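Local coordinates for protein group II chitinase (Ostrinia furnacalis, PDB 6JAW) that probably cleaves chitin chains internally as a family 18 endochitinase, this chain being one glycoside hydrolase domain of a much longer chitin-binding protein, at residues 12-17 with 344-349; 144-149 with 180-185; 196-201 with 247-252. All blocks are in the same frame, centred on the assembly; numbering follows the deposited sequence.

The three contacts illustrate how a (β/α)8 barrel builds a ligand pocket on its central strands and leaves its outer helices to pack around them. Contacts 1 and 3 lie on adjoining parts of the barrel wall, with centres about 13 Å apart, and are stitched together by probable backbone hydrogen bonds from Met248 N to Met344 O and from Met250 N to Trp346 O. Both touch the morpholine end of the bound ligand BBO. Contact 2 belongs to the helical periphery: its centre is about 26 Å from that of contact 1 and 23 Å from that of contact 3, although its nearest atoms come within about 6 Å of contact 3.

Contact 1: residues 12-17 with 344-349; sequences YYTNWS and MIWALD. With BBO (2-[3-(morpholin-4-yl)propyl]-1H-benzo[de]isoquinoline-1,3(2H)-dione), chain B.
Tyr12 and Trp346 meet at a slant, their ring planes turned 44° against each other, with Tyr12 CD2 3.5 Å from Trp346 CZ3. The indole reaches this position because its CG stands anti to the backbone N (chi1 -176°), which brings the six-membered ring up against Tyr12 and Thr14 and leaves one face to C17 of the BBO morpholine. Along its rim, Trp346 CZ2 lies 3.8 Å from Trp16 CZ2, an edge-to-edge meeting of two indoles. At the edge of the Tyr12 ring, Met344 CG comes to 3.6 Å from Tyr12 CE1, in the ring plane, and the sulfur adds an oblique Met-aromatic contact. The phenol hydroxyl continues to Asp124, in the DxxDxDxE motif of family 18. These pairs line the seam where the first and last strands of the (β/α)8 barrel, 8-14 and 342-346, run parallel. Tyr12 N donates to Ile345 O (3.2 Å) and Leu348 N to Tyr12 O (2.9 Å), on either side of the cis peptide between Trp346 and Ala347. At the C-terminal end of strand 8-14, Thr14 OG1 donates to Asp349 OD1 at 2.8 Å from above the carboxylate plane, and Arg20 forms a salt bridge with OD2.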
loop_
_atom_site.group_PDB
_atom_site.type_symbol
_atom_site.label_atom_id
_atom_site.label_comp_id
_atom_site.label_asym_id
_atom_site.label_seq_id
_atom_site.Cartn_x
_atom_site.Cartn_y
_atom_site.Cartn_z
ATOM N N TYR A 12 0.243 2.244 -6.694
ATOM C CA TYR A 12 -0.447 3.350 -6.058
ATOM C C TYR A 12 0.217 4.660 -6.453
ATOM O O TYR A 12 1.441 4.814 -6.348
ATOM C CB TYR A 12 -0.486 3.181 -4.541
ATOM C CG TYR A 12 -1.691 2.374 -4.104
ATOM C CD1 TYR A 12 -1.682 0.986 -4.177
ATOM C CD2 TYR A 12 -2.851 2.998 -3.661
ATOM C CE1 TYR A 12 -2.786 0.238 -3.799
ATOM C CE2 TYR A 12 -3.961 2.255 -3.274
ATOM C CZ TYR A 12 -3.920 0.875 -3.349
ATOM O OH TYR A 12 -5.014 0.122 -2.979
ATOM N N TYR A 13 -0.591 5.570 -6.969
ATOM C CA TYR A 13 -0.197 6.943 -7.223
ATOM C C TYR A 13 -0.750 7.805 -6.099
ATOM O O TYR A 13 -1.897 7.628 -5.681
ATOM C CB TYR A 13 -0.735 7.422 -8.575
ATOM C CG TYR A 13 -0.517 8.897 -8.807
ATOM C CD1 TYR A 13 0.660 9.360 -9.378
ATOM C CD2 TYR A 13 -1.485 9.827 -8.447
ATOM C CE1 TYR A 13 0.870 10.711 -9.577
ATOM C CE2 TYR A 13 -1.283 11.174 -8.639
ATOM C CZ TYR A 13 -0.106 11.610 -9.207
ATOM O OH TYR A 13 0.092 12.952 -9.404
ATOM N N THR A 14 0.063 8.732 -5.599
ATOM C CA THR A 14 -0.357 9.612 -4.518
ATOM C C THR A 14 -0.317 11.052 -5.007
ATOM O O THR A 14 0.685 11.491 -5.583
ATOM C CB THR A 14 0.521 9.418 -3.277
ATOM O OG1 THR A 14 1.850 9.884 -3.543
ATOM C CG2 THR A 14 0.579 7.926 -2.899
ATOM N N ASN A 15 -1.409 11.787 -4.797
ATOM C CA ASN A 15 -1.440 13.146 -5.320
ATOM C C ASN A 15 -0.576 14.098 -4.503
ATOM O O ASN A 15 -0.194 15.158 -5.011
ATOM C CB ASN A 15 -2.879 13.664 -5.412
ATOM C CG ASN A 15 -3.626 13.573 -4.101
ATOM O OD1 ASN A 15 -3.070 13.187 -3.071
ATOM N ND2 ASN A 15 -4.904 13.945 -4.129
ATOM N N TRP A 16 -0.209 13.732 -3.277
ATOM C CA TRP A 16 0.582 14.665 -2.491
ATOM C C TRP A 16 2.072 14.608 -2.812
ATOM O O TRP A 16 2.811 15.495 -2.373
ATOM C CB TRP A 16 0.340 14.443 -0.992
ATOM C CG TRP A 16 0.740 13.106 -0.447
ATOM C CD1 TRP A 16 1.935 12.776 0.123
ATOM C CD2 TRP A 16 -0.071 11.926 -0.387
ATOM N NE1 TRP A 16 1.924 11.461 0.525
ATOM C CE2 TRP A 16 0.706 10.916 0.221
ATOM C CE3 TRP A 16 -1.373 11.623 -0.798
ATOM C CZ2 TRP A 16 0.221 9.626 0.430
ATOM C CZ3 TRP A 16 -1.854 10.339 -0.590
ATOM C CH2 TRP A 16 -1.057 9.357 0.019
ATOM N N SER A 17 2.531 13.623 -3.589
ATOM C CA SER A 17 3.936 13.595 -3.985
ATOM C C SER A 17 4.297 14.726 -4.938
ATOM O O SER A 17 5.485 14.950 -5.194
ATOM C CB SER A 17 4.278 12.250 -4.623
ATOM O OG SER A 17 3.460 11.996 -5.752
ATOM N N MET A 344 1.507 -5.477 -5.569
ATOM C CA MET A 344 1.071 -4.104 -5.397
ATOM C C MET A 344 2.235 -3.342 -4.787
ATOM O O MET A 344 2.992 -3.900 -3.987
ATOM C CB MET A 344 -0.175 -4.023 -4.501
ATOM C CG MET A 344 -0.609 -2.604 -4.154
ATOM S SD MET A 344 0.088 -1.996 -2.600
ATOM C CE MET A 344 -0.946 -2.853 -1.408
ATOM N N ILE A 345 2.404 -2.084 -5.177
ATOM C CA ILE A 345 3.486 -1.278 -4.635
ATOM C C ILE A 345 2.924 0.002 -4.049
ATOM O O ILE A 345 2.015 0.623 -4.612
ATOM C CB ILE A 345 4.571 -0.973 -5.685
ATOM C CG1 ILE A 345 3.997 -0.159 -6.843
ATOM C CG2 ILE A 345 5.190 -2.270 -6.164
ATOM C CD1 ILE A 345 4.814 1.083 -7.143
ATOM N N TRP A 346 3.450 0.362 -2.886
ATOM C CA TRP A 346 3.254 1.663 -2.271
ATOM C C TRP A 346 4.636 2.290 -2.156
ATOM O O TRP A 346 5.444 1.842 -1.339
ATOM C CB TRP A 346 2.604 1.548 -0.890
ATOM C CG TRP A 346 2.344 2.896 -0.339
ATOM C CD1 TRP A 346 3.232 3.706 0.314
ATOM C CD2 TRP A 346 1.133 3.642 -0.460
ATOM N NE1 TRP A 346 2.637 4.904 0.622
ATOM C CE2 TRP A 346 1.346 4.889 0.161
ATOM C CE3 TRP A 346 -0.116 3.372 -1.024
ATOM C CZ2 TRP A 346 0.355 5.864 0.235
ATOM C CZ3 TRP A 346 -1.098 4.344 -0.953
ATOM C CH2 TRP A 346 -0.856 5.572 -0.326
ATOM N N ALA A 347 4.933 3.302 -2.972
ATOM C CA ALA A 347 4.067 3.844 -4.011
ATOM C C ALA A 347 4.976 4.280 -5.162
ATOM O O ALA A 347 6.199 4.291 -5.009
ATOM C CB ALA A 347 3.244 5.024 -3.484
ATOM N N LEU A 348 4.381 4.645 -6.301
ATOM C CA LEU A 348 5.167 4.965 -7.492
ATOM C C LEU A 348 6.240 6.004 -7.196
ATOM O O LEU A 348 7.392 5.870 -7.629
ATOM C CB LEU A 348 4.243 5.471 -8.603
ATOM C CG LEU A 348 3.460 4.414 -9.386
ATOM C CD1 LEU A 348 2.306 5.034 -10.155
ATOM C CD2 LEU A 348 4.392 3.660 -10.331
ATOM N N ASP A 349 5.882 7.034 -6.440
ATOM C CA ASP A 349 6.726 8.201 -6.229
ATOM C C ASP A 349 7.839 7.965 -5.226
ATOM O O ASP A 349 8.637 8.878 -4.989
ATOM C CB ASP A 349 5.864 9.359 -5.737
ATOM C CG ASP A 349 4.937 8.933 -4.616
ATOM O OD1 ASP A 349 3.838 8.401 -4.909
ATOM O OD2 ASP A 349 5.326 9.086 -3.441
HETATM C C10 BBO B . 0.151 1.099 13.342
HETATM C C13 BBO B . 1.423 3.127 8.973
HETATM C C15 BBO B . 0.578 4.155 6.841
HETATM C C17 BBO B . 2.339 3.691 3.659
HETATM C C01 BBO B . -0.036 1.189 14.717
HETATM C C02 BBO B . 0.207 2.392 15.391
HETATM C C03 BBO B . 0.638 3.513 14.682
HETATM C C04 BBO B . 0.894 4.739 15.316
HETATM C C05 BBO B . 1.328 5.832 14.551
HETATM C C06 BBO B . 1.508 5.734 13.189
HETATM C C07 BBO B . 1.259 4.542 12.581
HETATM C C08 BBO B . 0.824 3.423 13.313
HETATM C C09 BBO B . 0.578 2.207 12.651
HETATM C C11 BBO B . 0.778 2.105 11.144
HETATM C C12 BBO B . 1.460 4.439 11.080
HETATM C C14 BBO B . 0.193 3.355 8.094
HETATM C C16 BBO B . 1.271 3.361 4.712
HETATM C C18 BBO B . 2.884 5.478 5.105
HETATM C C19 BBO B . 2.869 4.430 6.209
HETATM N N01 BBO B . 1.207 3.226 10.406
HETATM N N02 BBO B . 1.690 3.570 6.100
HETATM O O01 BBO B . 0.527 0.900 10.493
HETATM O O02 BBO B . 1.894 5.559 10.372
HETATM O O03 BBO B . 3.074 4.870 3.865
HETATM O O HOH W 1 3.852 9.186 -1.425
HETATM O O HOH W 2 2.595 8.729 -6.986
#

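Contact 2: residues 144-149 with 180-185; sequences DKQGFA and GYDVPV
Lys145, in helix 143-159, passes close to Gly180 at the end of helix 174-180, their CA atoms 4.7 Å apart. Such an approach brings backbone against backbone, and Lys145 CA makes a CH...O contact of 3.5 Å with Gly180 O. At Tyr181 the chain leaves helical geometry, and Asp182 then serves as N-cap of helix 183-189, its OD1 accepting a weak hydrogen bond from Val185 N. No direct hydrogen bond joins the segments; a single water does so instead. It accepts from Asp182 N and donates to both Gly180 O and Lys145 O, the last at 2.8 Å, so that the helical carbonyl of Lys145 serves this water as well as Ala149 N. The same water lies in the plane of the Phe148 ring, at its edge.

All this belongs to the outer helical layer of the (β/α)8 barrel, where the helix following strand 122-126 packs against the short helices following strand 165-170. The Lys145 chain leaves its helix extended past Gly180 O and Asp182 N, then bends at chi3 (-64°), which places CE 3.8 Å from Tyr181 O and carries NZ to a hydrogen bond with Asp178 O. One helical turn on, the Ala149 methyl touches both Asp182 CB, 3.8 Å from Ala149 CB, and Val185 CG1, 4.0 Å from it. On the more buried side, Phe148 CE2 comes within 4.1 Å of Tyr181 CE1, meeting the tyrosine at its edge while the two side chains cross at a slant. The Tyr181 hydroxyl is hydrogen-bonded to Ser171 N, and its ring also meets that of Trp234.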
loop_
_atom_site.group_PDB
_atom_site.type_symbol
_atom_site.label_atom_id
_atom_site.label_comp_id
_atom_site.label_asym_id
_atom_site.label_seq_id
_atom_site.Cartn_x
_atom_site.Cartn_y
_atom_site.Cartn_z
ATOM N N ASP A 144 -19.115 -2.677 12.257
ATOM C CA ASP A 144 -18.320 -2.194 11.130
ATOM C C ASP A 144 -18.071 -3.302 10.120
ATOM O O ASP A 144 -18.013 -3.050 8.912
ATOM C CB ASP A 144 -16.980 -1.643 11.616
ATOM C CG ASP A 144 -17.056 -0.205 12.068
ATOM O OD1 ASP A 144 -18.157 0.377 12.065
ATOM O OD2 ASP A 144 -15.997 0.344 12.442
ATOM N N LYS A 145 -17.903 -4.539 10.597
ATOM C CA LYS A 145 -17.602 -5.641 9.692
ATOM C C LYS A 145 -18.766 -5.902 8.747
ATOM O O LYS A 145 -18.590 -5.932 7.524
ATOM C CB LYS A 145 -17.257 -6.905 10.481
ATOM C CG LYS A 145 -17.062 -8.122 9.584
ATOM C CD LYS A 145 -16.888 -9.409 10.378
ATOM C CE LYS A 145 -15.631 -9.367 11.220
ATOM N NZ LYS A 145 -15.378 -10.653 11.930
ATOM N N GLN A 146 -19.966 -6.091 9.297
ATOM C CA GLN A 146 -21.126 -6.327 8.447
ATOM C C GLN A 146 -21.429 -5.104 7.591
ATOM O O GLN A 146 -21.808 -5.233 6.421
ATOM C CB GLN A 146 -22.337 -6.704 9.300
ATOM C CG GLN A 146 -23.579 -7.041 8.496
ATOM C CD GLN A 146 -23.390 -8.259 7.603
ATOM O OE1 GLN A 146 -22.924 -9.305 8.054
ATOM N NE2 GLN A 146 -23.757 -8.127 6.331
ATOM N N GLY A 147 -21.260 -3.907 8.153
ATOM C CA GLY A 147 -21.525 -2.702 7.383
ATOM C C GLY A 147 -20.578 -2.549 6.210
ATOM O O GLY A 147 -20.991 -2.174 5.109
ATOM N N PHE A 148 -19.297 -2.856 6.421
ATOM C CA PHE A 148 -18.338 -2.800 5.324
ATOM C C PHE A 148 -18.663 -3.844 4.261
ATOM O O PHE A 148 -18.590 -3.562 3.060
ATOM C CB PHE A 148 -16.925 -3.001 5.862
ATOM C CG PHE A 148 -15.847 -2.836 4.826
ATOM C CD1 PHE A 148 -15.579 -1.589 4.285
ATOM C CD2 PHE A 148 -15.093 -3.921 4.411
ATOM C CE1 PHE A 148 -14.581 -1.427 3.344
ATOM C CE2 PHE A 148 -14.095 -3.770 3.470
ATOM C CZ PHE A 148 -13.836 -2.517 2.934
ATOM N N ALA A 149 -19.025 -5.058 4.680
ATOM C CA ALA A 149 -19.393 -6.081 3.707
ATOM C C ALA A 149 -20.645 -5.675 2.947
ATOM O O ALA A 149 -20.750 -5.909 1.739
ATOM C CB ALA A 149 -19.599 -7.427 4.403
ATOM N N GLY A 180 -12.465 -6.981 11.367
ATOM C CA GLY A 180 -13.027 -6.012 10.455
ATOM C C GLY A 180 -13.565 -6.554 9.152
ATOM O O GLY A 180 -14.342 -5.869 8.484
ATOM N N TYR A 181 -13.177 -7.766 8.764
ATOM C CA TYR A 181 -13.406 -8.229 7.403
ATOM C C TYR A 181 -14.284 -9.472 7.388
ATOM O O TYR A 181 -13.955 -10.476 8.024
ATOM C CB TYR A 181 -12.081 -8.510 6.703
ATOM C CG TYR A 181 -11.217 -7.287 6.546
ATOM C CD1 TYR A 181 -11.641 -6.200 5.786
ATOM C CD2 TYR A 181 -9.977 -7.219 7.150
ATOM C CE1 TYR A 181 -10.838 -5.071 5.641
ATOM C CE2 TYR A 181 -9.178 -6.111 7.011
ATOM C CZ TYR A 181 -9.605 -5.044 6.262
ATOM O OH TYR A 181 -8.767 -3.958 6.148
ATOM N N ASP A 182 -15.392 -9.400 6.652
ATOM C CA ASP A 182 -16.159 -10.589 6.288
ATOM C C ASP A 182 -15.516 -11.144 5.025
ATOM O O ASP A 182 -15.951 -10.870 3.906
ATOM C CB ASP A 182 -17.631 -10.251 6.079
ATOM C CG ASP A 182 -18.483 -11.483 5.797
ATOM O OD1 ASP A 182 -17.961 -12.469 5.230
ATOM O OD2 ASP A 182 -19.689 -11.454 6.122
ATOM N N VAL A 183 -14.471 -11.948 5.222
ATOM C CA VAL A 183 -13.599 -12.327 4.107
ATOM C C VAL A 183 -14.348 -13.035 2.984
ATOM O O VAL A 183 -14.148 -12.669 1.813
ATOM C CB VAL A 183 -12.407 -13.145 4.628
ATOM C CG1 VAL A 183 -11.560 -13.627 3.468
ATOM C CG2 VAL A 183 -11.580 -12.317 5.604
ATOM N N PRO A 184 -15.195 -14.044 3.243
ATOM C CA PRO A 184 -15.869 -14.711 2.112
ATOM C C PRO A 184 -16.708 -13.764 1.271
ATOM O O PRO A 184 -16.758 -13.911 0.042
ATOM C CB PRO A 184 -16.727 -15.785 2.800
ATOM C CG PRO A 184 -16.009 -16.061 4.085
ATOM C CD PRO A 184 -15.500 -14.718 4.521
ATOM N N VAL A 185 -17.357 -12.780 1.895
ATOM C CA VAL A 185 -18.132 -11.811 1.126
ATOM C C VAL A 185 -17.209 -10.948 0.275
ATOM O O VAL A 185 -17.435 -10.766 -0.927
ATOM C CB VAL A 185 -19.004 -10.956 2.062
ATOM C CG1 VAL A 185 -19.677 -9.836 1.270
ATOM C CG2 VAL A 185 -20.040 -11.823 2.748
HETATM O O HOH W 3 -16.131 -6.559 6.403
#

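Contact 3: residues 196-201 with 247-252; sequences MTYDYH and GMPMYG. With BBO (2-[3-(morpholin-4-yl)propyl]-1H-benzo[de]isoquinoline-1,3(2H)-dione), chain B.
Asp199 OD1 is gripped twice: Tyr251 OH donates to it at 2.6 Å, arriving from above the carboxylate plane (47° out of it), and Gln253 NE2 supplies a second hydrogen bond. With that oxygen held, the other, OD2, meets the ligand and accepts a hydrogen bond from the morpholine nitrogen N02 of BBO, modelled so short that its exact length is doubtful. The carboxylate and the Tyr251 ring are turned 60° apart. OD1 sits at the edge of that ring, whereas the morpholine oxygen O03 lies over one of its faces.

Nearer the start of both segments, Thr197 OG1 donates to Gly247 O at 2.6 Å, in the carbonyl plane and on a lone pair. A water gives the same carbonyl a second bond, 2.9 Å from its oxygen to Gly247 O, and also donates to Thr197 O. Thr197 is the centre of an inverse gamma turn closed by Tyr198 N and Met196 O, within the MxYD sequence motif known from family 18 chitinases. Tyr198, its CG set between the backbone N and the carbonyl carbon (chi1 44°), aims its ring edge at the side-chain-free Gly247, with CD2 3.9 Å from Gly247 C. Its CB rests 3.9 Å from Pro249 CG, and CD1 lies 3.1 Å from Tyr251 OH.

The loop that carries these residues follows strand 192-195, which runs parallel to 244-257. Helix 227-236 packs against Thr197 through Ala227, Thr230 and Ile231, while on strand 342-346 Met344 and Trp346 touch Tyr198, and helix 363-373 meets Met248 and Met250.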
loop_
_atom_site.group_PDB
_atom_site.type_symbol
_atom_site.label_atom_id
_atom_site.label_comp_id
_atom_site.label_asym_id
_atom_site.label_seq_id
_atom_site.Cartn_x
_atom_site.Cartn_y
_atom_site.Cartn_z
ATOM N N MET A 196 -1.937 -5.176 2.364
ATOM C CA MET A 196 -0.876 -4.217 2.658
ATOM C C MET A 196 0.155 -4.876 3.574
ATOM O O MET A 196 0.288 -4.554 4.758
ATOM C CB MET A 196 -1.465 -2.956 3.273
ATOM C CG MET A 196 -2.250 -2.136 2.264
ATOM S SD MET A 196 -2.999 -0.669 2.976
ATOM C CE MET A 196 -4.376 -1.400 3.845
ATOM N N THR A 197 0.902 -5.815 2.983
ATOM C CA THR A 197 1.921 -6.588 3.695
ATOM C C THR A 197 3.172 -5.737 3.930
ATOM O O THR A 197 4.263 -6.026 3.446
ATOM C CB THR A 197 2.258 -7.860 2.923
ATOM O OG1 THR A 197 2.304 -7.569 1.523
ATOM C CG2 THR A 197 1.207 -8.955 3.166
ATOM N N TYR A 198 2.983 -4.659 4.686
ATOM C CA TYR A 198 4.069 -3.777 5.096
ATOM C C TYR A 198 3.592 -2.991 6.308
ATOM O O TYR A 198 2.442 -3.119 6.738
ATOM C CB TYR A 198 4.525 -2.847 3.964
ATOM C CG TYR A 198 3.407 -2.209 3.179
ATOM C CD1 TYR A 198 2.671 -1.152 3.706
ATOM C CD2 TYR A 198 3.092 -2.656 1.903
ATOM C CE1 TYR A 198 1.646 -0.567 2.986
ATOM C CE2 TYR A 198 2.070 -2.074 1.171
ATOM C CZ TYR A 198 1.351 -1.032 1.716
ATOM O OH TYR A 198 0.337 -0.451 0.987
ATOM N N ASP A 199 4.496 -2.185 6.865
ATOM C CA ASP A 199 4.275 -1.505 8.141
ATOM C C ASP A 199 3.955 -2.491 9.257
ATOM O O ASP A 199 3.177 -2.186 10.165
ATOM C CB ASP A 199 3.169 -0.454 8.036
ATOM C CG ASP A 199 3.563 0.712 7.170
ATOM O OD1 ASP A 199 4.773 0.881 6.892
ATOM O OD2 ASP A 199 2.655 1.443 6.746
ATOM N N TYR A 200 4.537 -3.689 9.201
ATOM C CA TYR A 200 4.458 -4.575 10.355
ATOM C C TYR A 200 5.147 -3.963 11.564
ATOM O O TYR A 200 4.779 -4.255 12.708
ATOM C CB TYR A 200 5.093 -5.921 10.036
ATOM C CG TYR A 200 4.301 -6.766 9.078
ATOM C CD1 TYR A 200 3.228 -7.523 9.520
ATOM C CD2 TYR A 200 4.629 -6.812 7.729
ATOM C CE1 TYR A 200 2.506 -8.313 8.644
ATOM C CE2 TYR A 200 3.916 -7.600 6.846
ATOM C CZ TYR A 200 2.858 -8.349 7.311
ATOM O OH TYR A 200 2.138 -9.134 6.437
ATOM N N HIS A 201 6.156 -3.130 11.333
ATOM C CA HIS A 201 6.936 -2.542 12.407
ATOM C C HIS A 201 7.248 -1.099 12.061
ATOM O O HIS A 201 7.394 -0.740 10.889
ATOM C CB HIS A 201 8.231 -3.329 12.655
ATOM C CG HIS A 201 7.997 -4.746 13.074
ATOM N ND1 HIS A 201 7.434 -5.079 14.288
ATOM C CD2 HIS A 201 8.221 -5.916 12.429
ATOM C CE1 HIS A 201 7.332 -6.393 14.377
ATOM N NE2 HIS A 201 7.804 -6.924 13.262
ATOM N N GLY A 247 1.182 -6.544 -1.282
ATOM C CA GLY A 247 1.791 -5.227 -1.241
ATOM C C GLY A 247 3.276 -5.304 -0.930
ATOM O O GLY A 247 3.731 -6.145 -0.152
ATOM N N MET A 248 4.037 -4.408 -1.554
ATOM C CA MET A 248 5.466 -4.306 -1.324
ATOM C C MET A 248 5.810 -2.837 -1.124
ATOM O O MET A 248 5.337 -1.978 -1.890
ATOM C CB MET A 248 6.263 -4.898 -2.490
ATOM C CG MET A 248 6.270 -6.425 -2.491
ATOM S SD MET A 248 6.688 -7.068 -4.110
ATOM C CE MET A 248 5.269 -6.541 -5.074
ATOM N N PRO A 249 6.596 -2.504 -0.105
ATOM C CA PRO A 249 6.866 -1.094 0.192
ATOM C C PRO A 249 8.043 -0.555 -0.613
ATOM O O PRO A 249 9.094 -1.196 -0.730
ATOM C CB PRO A 249 7.185 -1.115 1.693
ATOM C CG PRO A 249 7.795 -2.473 1.915
ATOM C CD PRO A 249 7.120 -3.411 0.936
ATOM N N MET A 250 7.851 0.636 -1.180
ATOM C CA MET A 250 8.912 1.375 -1.849
ATOM C C MET A 250 9.585 2.369 -0.911
ATOM O O MET A 250 10.154 3.367 -1.366
ATOM C CB MET A 250 8.360 2.112 -3.075
ATOM C CG MET A 250 7.548 1.254 -4.035
ATOM S SD MET A 250 8.562 0.188 -5.066
ATOM C CE MET A 250 8.396 -1.366 -4.183
ATOM N N TYR A 251 9.506 2.121 0.388
ATOM C CA TYR A 251 9.959 3.057 1.397
ATOM C C TYR A 251 10.447 2.259 2.591
ATOM O O TYR A 251 10.265 1.042 2.674
ATOM C CB TYR A 251 8.837 4.009 1.825
ATOM C CG TYR A 251 7.707 3.275 2.512
ATOM C CD1 TYR A 251 6.680 2.704 1.770
ATOM C CD2 TYR A 251 7.687 3.119 3.893
ATOM C CE1 TYR A 251 5.652 2.015 2.389
ATOM C CE2 TYR A 251 6.666 2.431 4.521
ATOM C CZ TYR A 251 5.651 1.883 3.760
ATOM O OH TYR A 251 4.627 1.196 4.362
ATOM N N GLY A 252 11.039 2.963 3.542
ATOM C CA GLY A 252 11.518 2.345 4.758
ATOM C C GLY A 252 10.916 3.022 5.972
ATOM O O GLY A 252 10.520 4.188 5.921
HETATM C C10 BBO B . 0.151 1.099 13.342
HETATM C C13 BBO B . 1.423 3.127 8.973
HETATM C C15 BBO B . 0.578 4.155 6.841
HETATM C C17 BBO B . 2.339 3.691 3.659
HETATM C C01 BBO B . -0.036 1.189 14.717
HETATM C C02 BBO B . 0.207 2.392 15.391
HETATM C C03 BBO B . 0.638 3.513 14.682
HETATM C C04 BBO B . 0.894 4.739 15.316
HETATM C C05 BBO B . 1.328 5.832 14.551
HETATM C C06 BBO B . 1.508 5.734 13.189
HETATM C C07 BBO B . 1.259 4.542 12.581
HETATM C C08 BBO B . 0.824 3.423 13.313
HETATM C C09 BBO B . 0.578 2.207 12.651
HETATM C C11 BBO B . 0.778 2.105 11.144
HETATM C C12 BBO B . 1.460 4.439 11.080
HETATM C C14 BBO B . 0.193 3.355 8.094
HETATM C C16 BBO B . 1.271 3.361 4.712
HETATM C C18 BBO B . 2.884 5.478 5.105
HETATM C C19 BBO B . 2.869 4.430 6.209
HETATM N N01 BBO B . 1.207 3.226 10.406
HETATM N N02 BBO B . 1.690 3.570 6.100
HETATM O O01 BBO B . 0.527 0.900 10.493
HETATM O O02 BBO B . 1.894 5.559 10.372
HETATM O O03 BBO B . 3.074 4.870 3.865
HETATM O O HOH W 4 5.908 -7.066 1.479
#